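Local coordinates for protein pentalenene synthase (PDB 6Q4S) that probably converts farnesyl diphosphate into the bicyclic sesquiterpene alcohol 7-epi-alpha-eudesmol, with magnesium as cofactor and loss of diphosphate, at residues W29-L35 against N71-L75. Residues are numbered along the deposited sequence; the frame is centred on the assembly and turned at random.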
# COMPACT_ATOMS: atom_id res chain seq x y z
N TRP A 29 24.00 4.01 -15.98
CA TRP A 29 22.57 4.27 -15.77
C TRP A 29 22.31 5.54 -14.95
O TRP A 29 21.43 6.32 -15.30
CB TRP A 29 21.93 3.05 -15.18
CG TRP A 29 20.41 3.13 -14.93
CD1 TRP A 29 19.41 2.71 -15.79
CD2 TRP A 29 19.75 3.55 -13.73
NE1 TRP A 29 18.17 2.88 -15.19
CE2 TRP A 29 18.35 3.36 -13.92
CE3 TRP A 29 20.19 4.05 -12.51
CZ2 TRP A 29 17.40 3.71 -12.94
CZ3 TRP A 29 19.23 4.42 -11.51
CH2 TRP A 29 17.86 4.24 -11.75
N VAL A 30 23.05 5.77 -13.87
CA VAL A 30 22.78 6.99 -13.09
C VAL A 30 22.94 8.25 -13.94
O VAL A 30 22.20 9.25 -13.76
CB VAL A 30 23.50 7.13 -11.71
CG1 VAL A 30 23.25 5.92 -10.84
CG2 VAL A 30 24.96 7.39 -11.83
N TRP A 31 23.90 8.24 -14.85
CA TRP A 31 23.96 9.33 -15.86
C TRP A 31 22.87 9.37 -16.95
O TRP A 31 22.33 10.40 -17.30
CB TRP A 31 25.34 9.27 -16.59
CG TRP A 31 26.42 9.81 -15.80
CD1 TRP A 31 27.35 9.11 -15.07
CD2 TRP A 31 26.74 11.17 -15.67
NE1 TRP A 31 28.25 9.99 -14.50
CE2 TRP A 31 27.87 11.26 -14.84
CE3 TRP A 31 26.17 12.34 -16.14
CZ2 TRP A 31 28.44 12.47 -14.50
CZ3 TRP A 31 26.75 13.57 -15.78
CH2 TRP A 31 27.85 13.61 -14.98
N GLU A 32 22.54 8.24 -17.49
CA GLU A 32 21.51 8.14 -18.51
C GLU A 32 20.18 8.66 -17.91
O GLU A 32 19.46 9.39 -18.57
CB GLU A 32 21.35 6.66 -18.88
CG GLU A 32 20.31 6.35 -19.95
CD GLU A 32 19.86 4.92 -20.01
OE1 GLU A 32 20.58 4.03 -19.52
OE2 GLU A 32 18.77 4.67 -20.58
N MET A 33 19.91 8.33 -16.64
CA MET A 33 18.61 8.75 -16.02
C MET A 33 18.69 10.12 -15.39
O MET A 33 17.73 10.59 -14.79
CB MET A 33 18.17 7.70 -14.99
CG MET A 33 18.05 6.32 -15.55
SD MET A 33 17.01 6.21 -17.01
CE MET A 33 15.42 6.43 -16.17
N ARG A 34 19.84 10.78 -15.50
CA ARG A 34 20.02 12.16 -15.08
C ARG A 34 19.88 12.34 -13.57
O ARG A 34 19.59 13.44 -13.10
CB ARG A 34 19.12 13.13 -15.88
CG ARG A 34 19.27 12.97 -17.38
CD ARG A 34 18.08 13.47 -18.19
NE ARG A 34 18.42 14.66 -18.97
CZ ARG A 34 19.24 14.72 -20.04
NH1 ARG A 34 19.88 13.64 -20.52
NH2 ARG A 34 19.43 15.89 -20.65
N LEU A 35 20.20 11.28 -12.82
CA LEU A 35 20.21 11.30 -11.34
C LEU A 35 21.40 12.02 -10.78
O LEU A 35 21.33 12.51 -9.67
CB LEU A 35 20.14 9.88 -10.78
CG LEU A 35 18.85 9.18 -11.22
CD1 LEU A 35 18.87 7.74 -10.80
CD2 LEU A 35 17.65 9.92 -10.61
N ASN A 71 20.36 -0.07 -9.23
CA ASN A 71 19.71 1.11 -9.69
C ASN A 71 18.68 1.61 -8.57
O ASN A 71 18.64 2.79 -8.20
CB ASN A 71 19.02 0.86 -11.05
CG ASN A 71 20.00 0.58 -12.19
OD1 ASN A 71 21.19 0.91 -12.12
ND2 ASN A 71 19.45 0.10 -13.29
N TRP A 72 17.84 0.71 -8.15
CA TRP A 72 16.91 0.96 -7.04
C TRP A 72 17.57 1.52 -5.78
O TRP A 72 17.20 2.58 -5.31
CB TRP A 72 16.25 -0.30 -6.70
CG TRP A 72 15.24 -0.20 -5.66
CD1 TRP A 72 14.30 0.76 -5.49
CD2 TRP A 72 15.06 -1.12 -4.63
NE1 TRP A 72 13.51 0.48 -4.41
CE2 TRP A 72 13.97 -0.67 -3.84
CE3 TRP A 72 15.73 -2.29 -4.26
CZ2 TRP A 72 13.49 -1.40 -2.76
CZ3 TRP A 72 15.29 -2.98 -3.20
CH2 TRP A 72 14.18 -2.54 -2.45
N PHE A 73 18.58 0.81 -5.29
CA PHE A 73 19.41 1.30 -4.22
C PHE A 73 19.78 2.77 -4.39
O PHE A 73 19.73 3.51 -3.43
CB PHE A 73 20.72 0.52 -4.13
CG PHE A 73 20.90 -0.27 -2.90
CD1 PHE A 73 21.58 0.26 -1.84
CD2 PHE A 73 20.49 -1.60 -2.83
CE1 PHE A 73 21.80 -0.48 -0.70
CE2 PHE A 73 20.76 -2.37 -1.70
CZ PHE A 73 21.38 -1.81 -0.64
N SER A 74 20.21 3.18 -5.57
CA SER A 74 20.62 4.51 -5.75
C SER A 74 19.48 5.54 -5.55
O SER A 74 19.79 6.69 -5.19
CB SER A 74 21.29 4.75 -7.13
OG SER A 74 20.37 4.70 -8.20
N LEU A 75 18.22 5.15 -5.83
CA LEU A 75 17.07 6.07 -5.84
C LEU A 75 16.86 6.65 -4.48
O LEU A 75 16.80 7.86 -4.34
CB LEU A 75 15.74 5.41 -6.32
CG LEU A 75 15.86 5.05 -7.77
CD1 LEU A 75 14.63 4.36 -8.31
CD2 LEU A 75 16.22 6.25 -8.59
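This buried helix-to-helix contact, built on one tryptophan, joins the C-terminal end of helix 19-32 and the turn after it to helix 63-79 of the all-helical terpene synthase fold. W29 lays the indole across N71: CB of N71 stands 3.5 Å from the centroid of the six-membered ring and 6° off its normal, a CH-pi contact over the face, and OD1 of N71 comes within 3.3 Å of CE3 of W29. One helical turn on, the ring edge meets S74 and L75, with CZ3 of W29 3.5 Å from OG of S74 and CH2 of W29 4.1 Å from CD2 of L75. Past R34, whose positive phi ends the helix in a Schellman motif, the chain folds back so that L35 also points inward, and its CD1 packs 3.8 Å from CD2 of L75. Helix 118-131 closes over the same cluster, V126 touching W29 and A122 and W123 touching L75. No hydrogen bond joins the two segments: OG of S74 donates to the N71 carbonyl O of its own helix at 2.6 Å, OD1 of N71 pairs with H26, and NE1 of W29 with E125. Helix 63-79 leads into the DDXXD motif, whose D80, probably a magnesium ligand, lies about 10 Å from L75 between side chains; the backbone O of L35 is hydrogen-bonded to NE2 of Q82 within that motif. Cohesion between the segments thus comes from van der Waals and CH-pi contacts, with two side-chain oxygens close to indole carbons but hydrogen-bonded to other partners.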